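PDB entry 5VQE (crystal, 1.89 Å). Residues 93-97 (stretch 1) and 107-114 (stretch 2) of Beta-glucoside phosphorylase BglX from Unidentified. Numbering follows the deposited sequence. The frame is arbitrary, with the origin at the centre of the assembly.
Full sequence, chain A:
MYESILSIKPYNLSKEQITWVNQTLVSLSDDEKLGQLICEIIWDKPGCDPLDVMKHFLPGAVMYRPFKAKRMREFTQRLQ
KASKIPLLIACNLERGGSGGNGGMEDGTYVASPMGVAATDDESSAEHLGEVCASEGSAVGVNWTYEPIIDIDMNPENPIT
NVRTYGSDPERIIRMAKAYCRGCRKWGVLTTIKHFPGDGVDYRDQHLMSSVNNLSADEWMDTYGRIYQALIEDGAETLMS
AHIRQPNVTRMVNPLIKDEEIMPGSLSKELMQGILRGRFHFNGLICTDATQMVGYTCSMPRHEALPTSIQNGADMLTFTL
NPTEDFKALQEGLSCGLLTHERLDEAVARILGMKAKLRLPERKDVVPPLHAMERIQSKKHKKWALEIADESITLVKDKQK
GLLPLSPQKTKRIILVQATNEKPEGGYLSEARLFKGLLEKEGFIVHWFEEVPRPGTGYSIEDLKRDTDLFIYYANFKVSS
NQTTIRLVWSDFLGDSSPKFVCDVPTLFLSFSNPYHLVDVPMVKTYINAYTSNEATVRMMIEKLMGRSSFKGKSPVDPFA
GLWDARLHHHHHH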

ATOM      1  N   LEU A  93       5.722  -3.699   1.167  1.00 10.89           N
ATOM      2  CA  LEU A  93       5.374  -4.976   0.538  1.00 12.49           C
ATOM      3  C   LEU A  93       3.854  -5.133   0.563  1.00 12.36           C
ATOM      4  O   LEU A  93       3.276  -5.844   1.383  1.00 13.24           O
ATOM      5  N   GLU A  94       3.207  -4.464  -0.390  1.00 10.85           N
ATOM      6  CA  GLU A  94       1.760  -4.302  -0.416  1.00 12.98           C
ATOM      7  C   GLU A  94       1.045  -5.431  -1.153  1.00 12.05           C
ATOM      8  O   GLU A  94      -0.054  -5.824  -0.752  1.00 12.19           O
ATOM      9  N   ARG A  95       1.650  -5.960  -2.221  1.00 11.17           N
ATOM     10  CA  ARG A  95       0.973  -6.860  -3.150  1.00 11.76           C
ATOM     11  C   ARG A  95       1.734  -8.163  -3.353  1.00 12.58           C
ATOM     12  O   ARG A  95       1.459  -8.895  -4.319  1.00 12.89           O
ATOM     13  N   GLY A  96       2.664  -8.472  -2.455  1.00 13.70           N
ATOM     14  CA  GLY A  96       3.558  -9.606  -2.585  1.00 15.20           C
ATOM     15  C   GLY A  96       4.982  -9.095  -2.600  1.00 14.40           C
ATOM     16  O   GLY A  96       5.238  -7.989  -2.127  1.00 13.65           O
ATOM     17  N   GLY A  97       5.918  -9.867  -3.146  1.00 13.31           N
ATOM     18  CA  GLY A  97       7.276  -9.365  -3.289  1.00 16.02           C
ATOM     19  C   GLY A  97       7.365  -8.140  -4.177  1.00 15.67           C
ATOM     20  O   GLY A  97       8.238  -7.293  -3.984  1.00 19.53           O
ATOM     21  N   GLY A 107      10.385  -9.458  -7.273  1.00 16.50           N
ATOM     22  CA  GLY A 107       9.601 -10.374  -6.469  1.00 14.31           C
ATOM     23  C   GLY A 107       8.311 -10.786  -7.161  1.00 18.30           C
ATOM     24  O   GLY A 107       8.027 -10.416  -8.300  1.00 21.25           O
ATOM     25  N   THR A 108       7.506 -11.558  -6.440  1.00 16.97           N
ATOM     26  CA  THR A 108       6.236 -12.052  -6.958  1.00 16.76           C
ATOM     27  C   THR A 108       5.135 -11.014  -6.746  1.00 17.25           C
ATOM     28  O   THR A 108       4.810 -10.670  -5.605  1.00 14.11           O
ATOM     29  N   TYR A 109       4.538 -10.556  -7.844  1.00 16.99           N
ATOM     30  CA  TYR A 109       3.338  -9.720  -7.797  1.00 12.02           C
ATOM     31  C   TYR A 109       2.126 -10.639  -7.681  1.00 14.01           C
ATOM     32  O   TYR A 109       1.743 -11.295  -8.654  1.00 14.47           O
ATOM     33  N   VAL A 110       1.528 -10.704  -6.493  1.00 10.80           N
ATOM     34  CA  VAL A 110       0.394 -11.587  -6.238  1.00 12.86           C
ATOM     35  C   VAL A 110      -0.893 -10.908  -6.688  1.00 14.60           C
ATOM     36  O   VAL A 110      -1.519 -11.319  -7.671  1.00 14.16           O
ATOM     37  N   ALA A 111      -1.301  -9.868  -5.965  1.00 12.44           N
ATOM     38  CA  ALA A 111      -2.549  -9.175  -6.248  1.00 12.72           C
ATOM     39  C   ALA A 111      -2.590  -7.894  -5.435  1.00 14.66           C
ATOM     40  O   ALA A 111      -1.913  -7.765  -4.410  1.00 11.31           O
ATOM     41  N   SER A 112      -3.395  -6.940  -5.906  1.00 14.26           N
ATOM     42  CA  SER A 112      -3.762  -5.824  -5.050  1.00 13.67           C
ATOM     43  C   SER A 112      -4.555  -6.357  -3.858  1.00 12.37           C
ATOM     44  O   SER A 112      -5.161  -7.430  -3.934  1.00 10.90           O
ATOM     45  N   PRO A 113      -4.566  -5.626  -2.739  1.00 10.53           N
ATOM     46  CA  PRO A 113      -5.410  -6.057  -1.613  1.00 11.93           C
ATOM     47  C   PRO A 113      -6.879  -6.182  -1.975  1.00 12.79           C
ATOM     48  O   PRO A 113      -7.567  -7.085  -1.473  1.00 12.72           O
ATOM     49  N   MET A 114      -7.390  -5.305  -2.841  1.00 10.62           N
ATOM     50  CA  MET A 114      -8.805  -5.381  -3.167  1.00 12.44           C
ATOM     51  C   MET A 114      -9.107  -6.635  -3.971  1.00 12.24           C
ATOM     52  O   MET A 114     -10.160  -7.252  -3.782  1.00 11.43           O
TER

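The contact between residues 93-97 and 107-114 is built around one long side chain, R95, and a single backbone bridge beside it. The touching parts run in nearly opposite directions, 155° apart, and together bury 404 Å². R95 contributes the largest share: its CA-to-CB bond points toward the second stretch, and from an m setting at chi1 the chain extends through t at chi2 and chi3, carrying the guanidinium past A111 to Y109 and S112.

Polar contacts fix the arginine at its tip. R95 NH1 donates a hydrogen bond to Y109 OH (2.9 Å), which lies at the edge of the guanidinium, near its plane. The Y109 CA-to-CB bond points away from the first stretch, yet with chi1 t the ring reaches back far enough for its hydroxyl to meet the arginine. The charge is balanced within the first stretch, where R95 NE forms a salt bridge with E94 OE1 (2.8 Å); a weak hydrogen bond from R95 NH2 to the same E94 OE1 (3.3 Å) adds to it. E94, t at both chi1 and chi2, starts sideways but its end comes nearer the second stretch, and its other carboxylate oxygen is engaged elsewhere in the structure.

Packing contacts accompany these polar ones. S112 CB sits over one face of the guanidinium, 3.7 Å from R95 NH1, while the p rotamer of S112 serves its N-cap role, the side chain capping a backbone nitrogen just past the stretch. At the other end of the arginine, R95 CB approaches A111 O to 3.1 Å, whereas the A111 methyl points away. P113, with a C-gamma exo pucker, packs its CG 4.2 Å from E94 CG and its CD 4.3 Å from R95 CG.

The main chain joins the stretches alongside. V110 N donates to R95 O (2.8 Å), and A111 N makes a weak bond to the same R95 O (3.4 Å). G96 and Y109 form a single beta bridge, and G96 CA makes a CA-H...O contact with T108 O (3.4 Å).

Glycines permit this close approach. A CB on G96 would clash with T108 O and V110 CG2, and the backbone angles there themselves call for glycine; one on G97 would strike T108 N and G107 CA, and one on G107 would meet G97 C. In the space left open, V110 (chi1 t) brings CG2 to 4.1 Å from G96 CA. T108, m at chi1, points sideways, its hydroxyl bonded elsewhere in the structure, and L93 and M114 lie out of reach.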

ATOM      1  CB  LEU A  93       6.080  -6.126   1.236  1.00 11.35           C
ATOM      2  CG  LEU A  93       7.601  -6.109   1.115  1.00 10.43           C
ATOM      3  CD1 LEU A  93       8.227  -6.778   2.326  1.00 10.83           C
ATOM      4  CD2 LEU A  93       8.049  -6.790  -0.179  1.00 15.37           C
ATOM      5  CB  GLU A  94       1.429  -2.959  -1.074  1.00 15.90           C
ATOM      6  CG  GLU A  94      -0.030  -2.585  -1.113  1.00 13.01           C
ATOM      7  CD  GLU A  94      -0.245  -1.300  -1.890  1.00 22.25           C
ATOM      8  OE1 GLU A  94      -0.504  -1.374  -3.115  1.00 17.91           O
ATOM      9  OE2 GLU A  94      -0.111  -0.215  -1.283  1.00 17.61           O
ATOM     10  CB  ARG A  95       0.769  -6.162  -4.493  1.00 11.22           C
ATOM     11  CG  ARG A  95       0.131  -4.808  -4.322  1.00 14.38           C
ATOM     12  CD  ARG A  95      -0.326  -4.213  -5.622  1.00 16.86           C
ATOM     13  NE  ARG A  95      -0.911  -2.901  -5.383  1.00 15.65           N
ATOM     14  CZ  ARG A  95      -1.661  -2.236  -6.251  1.00 20.18           C
ATOM     15  NH1 ARG A  95      -1.931  -2.749  -7.453  1.00 15.90           N
ATOM     16  NH2 ARG A  95      -2.140  -1.048  -5.906  1.00 16.38           N
ATOM     17  CB  THR A 108       5.838 -13.358  -6.279  1.00 13.51           C
ATOM     18  OG1 THR A 108       6.887 -14.323  -6.421  1.00 17.39           O
ATOM     19  CG2 THR A 108       4.561 -13.910  -6.896  1.00 14.08           C
ATOM     20  CB  TYR A 109       3.262  -8.843  -9.047  1.00 16.56           C
ATOM     21  CG  TYR A 109       2.170  -7.781  -9.038  1.00 13.96           C
ATOM     22  CD1 TYR A 109       1.273  -7.677  -7.983  1.00 14.88           C
ATOM     23  CD2 TYR A 109       2.030  -6.896 -10.098  1.00 15.75           C
ATOM     24  CE1 TYR A 109       0.288  -6.723  -7.976  1.00 14.58           C
ATOM     25  CE2 TYR A 109       1.037  -5.927 -10.098  1.00 17.00           C
ATOM     26  CZ  TYR A 109       0.171  -5.850  -9.028  1.00 16.39           C
ATOM     27  OH  TYR A 109      -0.832  -4.909  -8.989  1.00 16.62           O
ATOM     28  CB  VAL A 110       0.316 -11.972  -4.751  1.00 13.42           C
ATOM     29  CG1 VAL A 110      -0.924 -12.829  -4.471  1.00 14.92           C
ATOM     30  CG2 VAL A 110       1.588 -12.707  -4.324  1.00 16.86           C
ATOM     31  CB  ALA A 111      -3.767 -10.044  -5.921  1.00 14.74           C
ATOM     32  CB  SER A 112      -4.597  -4.798  -5.819  1.00 11.63           C
ATOM     33  OG  SER A 112      -5.852  -5.352  -6.203  1.00 13.09           O
ATOM     34  CB  PRO A 113      -5.165  -4.963  -0.566  1.00 11.81           C
ATOM     35  CG  PRO A 113      -3.778  -4.492  -0.856  1.00 13.47           C
ATOM     36  CD  PRO A 113      -3.648  -4.539  -2.355  1.00 13.63           C
ATOM     37  CB  MET A 114      -9.258  -4.136  -3.928  1.00 10.89           C
ATOM     38  CG  MET A 114     -10.750  -4.146  -4.181  1.00 11.80           C
ATOM     39  SD  MET A 114     -11.357  -2.685  -5.007  1.00 14.30           S
ATOM     40  CE  MET A 114     -11.328  -1.511  -3.640  1.00 13.09           C
TER